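Sefir domain protein (Bacillus cereus F65185, PDB 5Y8E) is a prokaryotic SEFIR domain that probably serves signalling by associating with other SEFIR domains, as its eukaryotic relatives do. Local coordinates at residues A[13-18]-A[64-69]; A[99-104]-A[139-144]; A[124-127]-A[133-136]. All coordinates share one frame; numbering follows the deposited sequence.

Interaction 1: residues A[13-18]-A[64-69]; sequences EDHKEW and ICDKDY
Where the first turns of helix 13-29 meet the N-terminus of helix 67-75, the imidazole of H15 lies against D66, the N-cap residue of the latter. The D66 carboxylate stacks on the imidazole: the two planes are 13° apart, and OD2 of D66 rests 3.4 Å above the plane of the H15 ring, over its centre. The 3.5 Å between NE2 of H15 and OD2 of D66 is therefore a face contact, with an angle too poor for a hydrogen bond. The ring is carried across by its first torsion, which sets CG anti to the backbone N (chi1 -178°). Its edge meets a methyl group, CE1 of H15 lying 3.5 Å from CG2 of I64. CG2 of I64 also touches the W18 indole, 4.0 Å from CZ3 of W18.

A water ties the polar atoms together. It is bound to NE2 of H15 at 2.9 Å and donates to the backbone O of I64 and to OD1 of D66. OD1 of D66 also takes the capping bond from N of Y69 at 3.1 Å, arriving from above the carboxylate plane, while OD2 is bonded by the hydroxyl of S11. With cap, water and serine fixing its rotation, the carboxylate is held over the imidazole, where its negative charge would tend to favour the protonated histidine, although the charge itself is not seen.

Interaction 2: residues A[99-104]-A[139-144]; sequences KFIPIS and ERLIWE
The ammonium nitrogen of K60 is gripped by two backbone carbonyls, by that of E144 and, weakly, by that of I142, at the very end of the helix whose L141 and I142 receive I101 of the neighbouring strand. Across the contact itself no hydrogen bond forms; it is made by van der Waals packing, part of it against a peptide group, and buries 128 Å². This is the packing of the C-terminal helix 131-143 on a face of the central sheet of an alpha/beta domain.

I101 does most of the touching. Its CG1 stands anti to its own carbonyl carbon and the chain runs on extended (chi2 173°), which delivers CD1 to the helix backbone. There the methyl abuts the peptide joining L141 to I142, with CD1 of I101 3.7 Å from C of L141 and 3.8 Å from N of I142. Flanking it are two side-chain carbons: CB of L141, 3.9 Å from CD1 of I101, and CG1 of I142, 3.8 Å from that same CD1. The second branch of the isoleucine, CG2 of I101, faces CD1 of L141 at 4.0 Å, so the leucine lies slantwise across both branches.

One turn earlier in helix 131-143, L138 packs on both I101 and I103, extending the seam along strand 100-108. That strand runs between strands 60-65 and 124-125, bonded to both; on its other face F100 stacks with Y92 of helix 89-93, while W143 and E139 tie the helix to S30, just past helix 13-29.

Interaction 3: residues A[124-127]-A[133-136]; sequences LGWN and KSYK
From CB to hydroxyl, S134 is engaged on both of its side-chain atoms by the segment 124-127. CB sits over one face of the W126 indole, 3.7 Å from the centroid of the six-membered ring and 14° off its normal, a CH-pi contact that lies nearest CE3 and CZ3. Beyond it, OG is set anti to the carbonyl carbon (chi1 -65°) and reaches the backbone N of N127, the residue after W126, accepting its N-H at 2.8 Å between N of N127 and OG of S134, with an N-H...O angle of 154°. CB of N127 presses close to this oxygen as well, 3.3 Å from OG of S134. The hydroxyl also makes a weak bond to the carbonyl of D130.

Further packing surrounds this centre. The far corner of the indole passes on to the next helical residue, CH2 of W126 lying 4.2 Å from CB of Y135, near the plane of the tyrosine ring at its edge. CD2 of L124 approaches the helix backbone, 3.6 Å from O of S134. At the outer margin a water accepts from ND2 of N127 and, weakly, from NZ of K133, while OD1 of N127 accepts from the backbone N of E129.

The buried serine thus does two jobs: its hydroxyl satisfies the backbone N-H of N127, and its CB packs on the face of the W126 six-membered ring. Together they hold segment 124-127 against the first turns of helix 131-143.

The contacts lie around one mixed sheet in the alpha/beta SEFIR domain. Along the chain, both segments of interaction 1 precede those of interactions 2 and 3, and interaction 3 falls between the two segments of interaction 2. Centres of interactions 2 and 3 are about 10 Å apart; both use helix 131-143, and strands 100-108 and 124-125 pair directly. Interaction 1 lies about 17 Å from interaction 2 and 15 Å from interaction 3, joined to the former through strand 60-65, which pairs with strand 100-108. W18 and W126 meet edge-to-face, linking 1 to 3. Y135 packs on L22 and L26, so helices 13-29 and 131-143 lie side by side. Together they probably build part of the domain core.

Interaction 1: residues A[13-18]-A[64-69]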
loop_
_atom_site.group_PDB
_atom_site.type_symbol
_atom_site.label_atom_id
_atom_site.label_comp_id
_atom_site.label_asym_id
_atom_site.label_seq_id
_atom_site.Cartn_x
_atom_site.Cartn_y
_atom_site.Cartn_z
ATOM N N GLU A 13 -0.721 17.936 -0.741
ATOM C CA GLU A 13 -1.703 17.978 0.338
ATOM C C GLU A 13 -2.978 17.229 -0.047
ATOM O O GLU A 13 -3.567 16.528 0.778
ATOM C CB GLU A 13 -2.005 19.417 0.769
ATOM C CG GLU A 13 -0.829 20.118 1.451
ATOM C CD GLU A 13 -0.300 19.371 2.677
ATOM O OE1 GLU A 13 -1.050 18.569 3.281
ATOM O OE2 GLU A 13 0.876 19.594 3.044
ATOM N N ASP A 14 -3.393 17.372 -1.303
ATOM C CA ASP A 14 -4.577 16.671 -1.795
ATOM C C ASP A 14 -4.391 15.164 -1.738
ATOM O O ASP A 14 -5.324 14.422 -1.419
ATOM C CB ASP A 14 -4.905 17.091 -3.230
ATOM C CG ASP A 14 -5.526 18.463 -3.306
ATOM O OD1 ASP A 14 -5.920 19.007 -2.250
ATOM O OD2 ASP A 14 -5.634 18.994 -4.432
ATOM N N HIS A 15 -3.186 14.703 -2.044
ATOM C CA HIS A 15 -2.929 13.271 -2.019
ATOM C C HIS A 15 -2.945 12.751 -0.583
ATOM O O HIS A 15 -3.520 11.694 -0.309
ATOM C CB HIS A 15 -1.601 12.939 -2.690
ATOM C CG HIS A 15 -1.306 11.472 -2.731
ATOM N ND1 HIS A 15 -2.084 10.576 -3.436
ATOM C CD2 HIS A 15 -0.330 10.746 -2.143
ATOM C CE1 HIS A 15 -1.590 9.358 -3.282
ATOM N NE2 HIS A 15 -0.527 9.433 -2.504
ATOM N N LYS A 16 -2.322 13.496 0.330
ATOM C CA LYS A 16 -2.383 13.161 1.755
ATOM C C LYS A 16 -3.833 13.055 2.236
ATOM O O LYS A 16 -4.171 12.152 3.003
ATOM C CB LYS A 16 -1.630 14.197 2.598
ATOM C CG LYS A 16 -0.114 14.167 2.427
ATOM C CD LYS A 16 0.540 15.384 3.093
ATOM C CE LYS A 16 0.289 15.408 4.594
ATOM N NZ LYS A 16 0.741 16.694 5.206
ATOM N N GLU A 17 -4.688 13.962 1.770
ATOM C CA GLU A 17 -6.096 13.958 2.169
ATOM C C GLU A 17 -6.841 12.753 1.596
ATOM O O GLU A 17 -7.690 12.168 2.270
ATOM C CB GLU A 17 -6.802 15.270 1.780
ATOM C CG GLU A 17 -8.255 15.337 2.282
ATOM C CD GLU A 17 -8.988 16.598 1.872
ATOM O OE1 GLU A 17 -8.471 17.352 1.023
ATOM O OE2 GLU A 17 -10.094 16.830 2.405
ATOM N N TRP A 18 -6.530 12.384 0.357
ATOM C CA TRP A 18 -7.142 11.196 -0.239
ATOM C C TRP A 18 -6.791 9.943 0.563
ATOM O O TRP A 18 -7.650 9.098 0.823
ATOM C CB TRP A 18 -6.713 11.044 -1.705
ATOM C CG TRP A 18 -7.385 9.907 -2.439
ATOM C CD1 TRP A 18 -8.533 9.968 -3.184
ATOM C CD2 TRP A 18 -6.946 8.543 -2.491
ATOM N NE1 TRP A 18 -8.825 8.729 -3.699
ATOM C CE2 TRP A 18 -7.866 7.836 -3.291
ATOM C CE3 TRP A 18 -5.852 7.858 -1.950
ATOM C CZ2 TRP A 18 -7.731 6.468 -3.554
ATOM C CZ3 TRP A 18 -5.721 6.501 -2.205
ATOM C CH2 TRP A 18 -6.655 5.821 -3.001
ATOM N N ILE A 64 0.192 2.670 -2.089
ATOM C CA ILE A 64 -0.523 3.697 -2.841
ATOM C C ILE A 64 0.360 4.170 -3.986
ATOM O O ILE A 64 1.243 5.022 -3.821
ATOM C CB ILE A 64 -0.955 4.880 -1.958
ATOM C CG1 ILE A 64 -1.745 4.383 -0.741
ATOM C CG2 ILE A 64 -1.766 5.876 -2.777
ATOM C CD1 ILE A 64 -2.925 3.465 -1.085
ATOM N N CYS A 65 0.119 3.601 -5.155
ATOM C CA CYS A 65 1.001 3.837 -6.279
ATOM C C CYS A 65 0.515 4.964 -7.166
ATOM O O CYS A 65 -0.091 4.726 -8.213
ATOM C CB CYS A 65 1.148 2.555 -7.084
ATOM S SG CYS A 65 2.036 1.246 -6.217
ATOM N N ASP A 66 0.764 6.199 -6.745
ATOM C CA ASP A 66 0.654 7.310 -7.675
ATOM C C ASP A 66 1.983 7.445 -8.417
ATOM O O ASP A 66 2.931 6.697 -8.141
ATOM C CB ASP A 66 0.216 8.611 -6.978
ATOM C CG ASP A 66 1.191 9.084 -5.900
ATOM O OD1 ASP A 66 2.070 8.307 -5.455
ATOM O OD2 ASP A 66 1.054 10.250 -5.475
ATOM N N LYS A 67 2.051 8.372 -9.365
ATOM C CA LYS A 67 3.257 8.527 -10.178
ATOM C C LYS A 67 4.474 8.818 -9.303
ATOM O O LYS A 67 5.556 8.262 -9.515
ATOM C CB LYS A 67 3.065 9.635 -11.214
ATOM C CG LYS A 67 4.317 9.964 -12.008
ATOM C CD LYS A 67 4.004 10.869 -13.186
ATOM C CE LYS A 67 3.936 10.064 -14.477
ATOM N NZ LYS A 67 3.421 10.855 -15.639
ATOM N N ASP A 68 4.277 9.675 -8.307
ATOM C CA ASP A 68 5.354 10.090 -7.416
ATOM C C ASP A 68 5.961 8.913 -6.662
ATOM O O ASP A 68 7.182 8.770 -6.598
ATOM C CB ASP A 68 4.840 11.135 -6.423
ATOM C CG ASP A 68 5.927 11.645 -5.496
ATOM O OD1 ASP A 68 6.855 12.324 -5.989
ATOM O OD2 ASP A 68 5.850 11.372 -4.276
ATOM N N TYR A 69 5.108 8.073 -6.087
ATOM C CA TYR A 69 5.580 6.938 -5.302
ATOM C C TYR A 69 6.424 6.033 -6.182
ATOM O O TYR A 69 7.513 5.611 -5.805
ATOM C CB TYR A 69 4.386 6.157 -4.752
ATOM C CG TYR A 69 4.740 5.081 -3.747
ATOM C CD1 TYR A 69 5.162 3.823 -4.165
ATOM C CD2 TYR A 69 4.638 5.317 -2.381
ATOM C CE1 TYR A 69 5.479 2.834 -3.253
ATOM C CE2 TYR A 69 4.952 4.331 -1.454
ATOM C CZ TYR A 69 5.371 3.095 -1.902
ATOM O OH TYR A 69 5.683 2.108 -0.997
HETATM O O HOH W 1 1.646 7.559 -2.643
#

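Interaction 2: residues A[99-104]-A[139-144]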
loop_
_atom_site.group_PDB
_atom_site.type_symbol
_atom_site.label_atom_id
_atom_site.label_comp_id
_atom_site.label_asym_id
_atom_site.label_seq_id
_atom_site.Cartn_x
_atom_site.Cartn_y
_atom_site.Cartn_z
ATOM N N LYS A 99 1.082 -10.238 1.137
ATOM C CA LYS A 99 0.739 -9.110 2.005
ATOM C C LYS A 99 0.381 -7.853 1.234
ATOM O O LYS A 99 -0.427 -7.049 1.703
ATOM C CB LYS A 99 1.881 -8.770 2.970
ATOM C CG LYS A 99 1.913 -9.602 4.233
ATOM C CD LYS A 99 2.563 -8.810 5.374
ATOM C CE LYS A 99 2.876 -9.717 6.525
ATOM N NZ LYS A 99 3.409 -8.974 7.691
ATOM N N PHE A 100 0.983 -7.666 0.060
ATOM C CA PHE A 100 0.858 -6.384 -0.636
ATOM C C PHE A 100 -0.391 -6.285 -1.503
ATOM O O PHE A 100 -0.712 -7.216 -2.252
ATOM C CB PHE A 100 2.105 -6.102 -1.488
ATOM C CG PHE A 100 3.373 -5.997 -0.691
ATOM C CD1 PHE A 100 3.634 -4.867 0.078
ATOM C CD2 PHE A 100 4.306 -7.030 -0.710
ATOM C CE1 PHE A 100 4.803 -4.768 0.822
ATOM C CE2 PHE A 100 5.473 -6.947 0.028
ATOM C CZ PHE A 100 5.728 -5.810 0.793
ATOM N N ILE A 101 -1.091 -5.160 -1.377
ATOM C CA ILE A 101 -2.179 -4.802 -2.284
ATOM C C ILE A 101 -1.848 -3.453 -2.913
ATOM O O ILE A 101 -2.126 -2.391 -2.338
ATOM C CB ILE A 101 -3.533 -4.711 -1.563
ATOM C CG1 ILE A 101 -3.855 -6.018 -0.842
ATOM C CG2 ILE A 101 -4.663 -4.338 -2.551
ATOM C CD1 ILE A 101 -5.101 -5.933 0.040
ATOM N N PRO A 102 -1.222 -3.484 -4.092
ATOM C CA PRO A 102 -0.882 -2.231 -4.767
ATOM C C PRO A 102 -2.135 -1.606 -5.355
ATOM O O PRO A 102 -2.931 -2.318 -5.967
ATOM C CB PRO A 102 0.059 -2.686 -5.889
ATOM C CG PRO A 102 0.564 -4.044 -5.449
ATOM C CD PRO A 102 -0.624 -4.649 -4.763
ATOM N N ILE A 103 -2.317 -0.306 -5.145
ATOM C CA ILE A 103 -3.420 0.430 -5.758
ATOM C C ILE A 103 -2.818 1.459 -6.702
ATOM O O ILE A 103 -2.121 2.380 -6.262
ATOM C CB ILE A 103 -4.275 1.152 -4.701
ATOM C CG1 ILE A 103 -4.758 0.177 -3.619
ATOM C CG2 ILE A 103 -5.468 1.854 -5.360
ATOM C CD1 ILE A 103 -5.458 0.873 -2.435
ATOM N N SER A 104 -3.069 1.302 -7.998
ATOM C CA SER A 104 -2.534 2.232 -8.994
ATOM C C SER A 104 -3.471 3.412 -9.202
ATOM O O SER A 104 -4.645 3.240 -9.557
ATOM C CB SER A 104 -2.282 1.526 -10.331
ATOM O OG SER A 104 -1.613 2.384 -11.243
ATOM N N GLU A 139 -11.788 -3.776 -0.582
ATOM C CA GLU A 139 -12.309 -4.405 0.624
ATOM C C GLU A 139 -12.238 -5.931 0.516
ATOM O O GLU A 139 -11.822 -6.614 1.464
ATOM C CB GLU A 139 -13.742 -3.929 0.831
ATOM C CG GLU A 139 -14.425 -4.448 2.060
ATOM C CD GLU A 139 -15.843 -3.957 2.130
ATOM O OE1 GLU A 139 -16.108 -3.001 2.893
ATOM O OE2 GLU A 139 -16.688 -4.510 1.400
ATOM N N ARG A 140 -12.634 -6.462 -0.638
ATOM C CA ARG A 140 -12.541 -7.901 -0.896
ATOM C C ARG A 140 -11.107 -8.404 -0.749
ATOM O O ARG A 140 -10.858 -9.419 -0.091
ATOM C CB ARG A 140 -13.057 -8.236 -2.302
ATOM C CG ARG A 140 -13.200 -9.735 -2.546
ATOM C CD ARG A 140 -13.465 -10.088 -4.003
ATOM N NE ARG A 140 -12.312 -9.810 -4.856
ATOM C CZ ARG A 140 -11.240 -10.596 -4.943
ATOM N NH1 ARG A 140 -11.168 -11.709 -4.223
ATOM N NH2 ARG A 140 -10.235 -10.271 -5.746
ATOM N N LEU A 141 -10.167 -7.696 -1.367
ATOM C CA LEU A 141 -8.756 -8.095 -1.329
ATOM C C LEU A 141 -8.188 -8.059 0.092
ATOM O O LEU A 141 -7.378 -8.911 0.477
ATOM C CB LEU A 141 -7.936 -7.192 -2.251
ATOM C CG LEU A 141 -8.178 -7.389 -3.749
ATOM C CD1 LEU A 141 -7.627 -6.218 -4.539
ATOM C CD2 LEU A 141 -7.537 -8.693 -4.200
ATOM N N ILE A 142 -8.611 -7.071 0.870
ATOM C CA ILE A 142 -8.157 -6.944 2.254
ATOM C C ILE A 142 -8.601 -8.136 3.107
ATOM O O ILE A 142 -7.807 -8.688 3.876
ATOM C CB ILE A 142 -8.617 -5.605 2.870
ATOM C CG1 ILE A 142 -7.715 -4.468 2.370
ATOM C CG2 ILE A 142 -8.602 -5.672 4.401
ATOM C CD1 ILE A 142 -8.262 -3.067 2.653
ATOM N N TRP A 143 -9.852 -8.554 2.939
ATOM C CA TRP A 143 -10.413 -9.649 3.733
ATOM C C TRP A 143 -10.075 -11.038 3.192
ATOM O O TRP A 143 -10.287 -12.048 3.860
ATOM C CB TRP A 143 -11.933 -9.471 3.878
ATOM C CG TRP A 143 -12.291 -8.443 4.914
ATOM C CD1 TRP A 143 -12.435 -7.091 4.728
ATOM C CD2 TRP A 143 -12.518 -8.681 6.307
ATOM N NE1 TRP A 143 -12.755 -6.483 5.922
ATOM C CE2 TRP A 143 -12.810 -7.439 6.906
ATOM C CE3 TRP A 143 -12.516 -9.831 7.104
ATOM C CZ2 TRP A 143 -13.091 -7.315 8.268
ATOM C CZ3 TRP A 143 -12.795 -9.707 8.451
ATOM C CH2 TRP A 143 -13.084 -8.461 9.020
ATOM N N GLU A 144 -9.549 -11.089 1.978
ATOM C CA GLU A 144 -9.131 -12.357 1.391
ATOM C C GLU A 144 -7.891 -12.895 2.109
ATOM O O GLU A 144 -7.038 -12.129 2.558
ATOM C CB GLU A 144 -8.828 -12.142 -0.093
ATOM C CG GLU A 144 -8.503 -13.392 -0.882
ATOM C CD GLU A 144 -8.026 -13.067 -2.283
ATOM O OE1 GLU A 144 -7.271 -12.083 -2.450
ATOM O OE2 GLU A 144 -8.410 -13.796 -3.219
#

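Interaction 3: residues A[124-127]-A[133-136]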
loop_
_atom_site.group_PDB
_atom_site.type_symbol
_atom_site.label_atom_id
_atom_site.label_comp_id
_atom_site.label_asym_id
_atom_site.label_seq_id
_atom_site.Cartn_x
_atom_site.Cartn_y
_atom_site.Cartn_z
ATOM N N LEU A 124 -4.548 -3.131 -7.982
ATOM C CA LEU A 124 -5.917 -2.662 -8.150
ATOM C C LEU A 124 -5.844 -1.344 -8.891
ATOM O O LEU A 124 -5.340 -0.353 -8.357
ATOM C CB LEU A 124 -6.599 -2.477 -6.796
ATOM C CG LEU A 124 -7.986 -1.818 -6.801
ATOM C CD1 LEU A 124 -8.940 -2.641 -7.629
ATOM C CD2 LEU A 124 -8.505 -1.667 -5.381
ATOM N N GLY A 125 -6.312 -1.339 -10.135
ATOM C CA GLY A 125 -6.384 -0.112 -10.906
ATOM C C GLY A 125 -7.558 0.714 -10.419
ATOM O O GLY A 125 -8.713 0.373 -10.680
ATOM N N TRP A 126 -7.274 1.789 -9.696
ATOM C CA TRP A 126 -8.337 2.621 -9.142
ATOM C C TRP A 126 -9.170 3.279 -10.239
ATOM O O TRP A 126 -8.640 3.907 -11.157
ATOM C CB TRP A 126 -7.755 3.673 -8.197
ATOM C CG TRP A 126 -8.773 4.298 -7.290
ATOM C CD1 TRP A 126 -9.334 5.539 -7.411
ATOM C CD2 TRP A 126 -9.349 3.707 -6.119
ATOM N NE1 TRP A 126 -10.229 5.754 -6.385
ATOM C CE2 TRP A 126 -10.251 4.647 -5.577
ATOM C CE3 TRP A 126 -9.183 2.475 -5.475
ATOM C CZ2 TRP A 126 -10.989 4.388 -4.418
ATOM C CZ3 TRP A 126 -9.913 2.221 -4.324
ATOM C CH2 TRP A 126 -10.804 3.172 -3.809
ATOM N N ASN A 127 -10.482 3.113 -10.152
ATOM C CA ASN A 127 -11.376 3.709 -11.134
ATOM C C ASN A 127 -12.077 4.916 -10.522
ATOM O O ASN A 127 -13.033 4.768 -9.752
ATOM C CB ASN A 127 -12.393 2.680 -11.633
ATOM C CG ASN A 127 -13.227 3.200 -12.792
ATOM O OD1 ASN A 127 -13.150 4.378 -13.140
ATOM N ND2 ASN A 127 -14.029 2.328 -13.389
ATOM N N LYS A 133 -17.126 0.623 -6.970
ATOM C CA LYS A 133 -16.622 -0.648 -7.487
ATOM C C LYS A 133 -15.173 -0.886 -7.074
ATOM O O LYS A 133 -14.814 -1.984 -6.638
ATOM C CB LYS A 133 -16.752 -0.697 -9.006
ATOM C CG LYS A 133 -16.307 -2.013 -9.631
ATOM C CD LYS A 133 -16.723 -2.074 -11.098
ATOM C CE LYS A 133 -16.171 -3.311 -11.791
ATOM N NZ LYS A 133 -14.693 -3.225 -11.955
ATOM N N SER A 134 -14.343 0.144 -7.205
ATOM C CA SER A 134 -12.947 0.064 -6.797
ATOM C C SER A 134 -12.818 -0.205 -5.300
ATOM O O SER A 134 -12.009 -1.034 -4.884
ATOM C CB SER A 134 -12.211 1.351 -7.177
ATOM O OG SER A 134 -12.154 1.495 -8.587
ATOM N N TYR A 135 -13.625 0.479 -4.494
ATOM C CA TYR A 135 -13.547 0.314 -3.045
ATOM C C TYR A 135 -14.018 -1.077 -2.630
ATOM O O TYR A 135 -13.434 -1.705 -1.738
ATOM C CB TYR A 135 -14.357 1.393 -2.316
ATOM C CG TYR A 135 -14.197 1.295 -0.818
ATOM C CD1 TYR A 135 -13.129 1.907 -0.178
ATOM C CD2 TYR A 135 -15.090 0.559 -0.051
ATOM C CE1 TYR A 135 -12.957 1.802 1.196
ATOM C CE2 TYR A 135 -14.927 0.441 1.323
ATOM C CZ TYR A 135 -13.861 1.067 1.936
ATOM O OH TYR A 135 -13.698 0.960 3.300
ATOM N N LYS A 136 -15.081 -1.549 -3.272
ATOM C CA LYS A 136 -15.599 -2.885 -3.007
ATOM C C LYS A 136 -14.519 -3.931 -3.268
ATOM O O LYS A 136 -14.363 -4.883 -2.492
ATOM C CB LYS A 136 -16.824 -3.155 -3.879
ATOM C CG LYS A 136 -17.455 -4.530 -3.697
ATOM C CD LYS A 136 -18.648 -4.670 -4.647
ATOM C CE LYS A 136 -19.315 -6.028 -4.531
ATOM N NZ LYS A 136 -18.416 -7.133 -4.968
HETATM O O HOH W 2 -12.959 -0.446 -12.606
#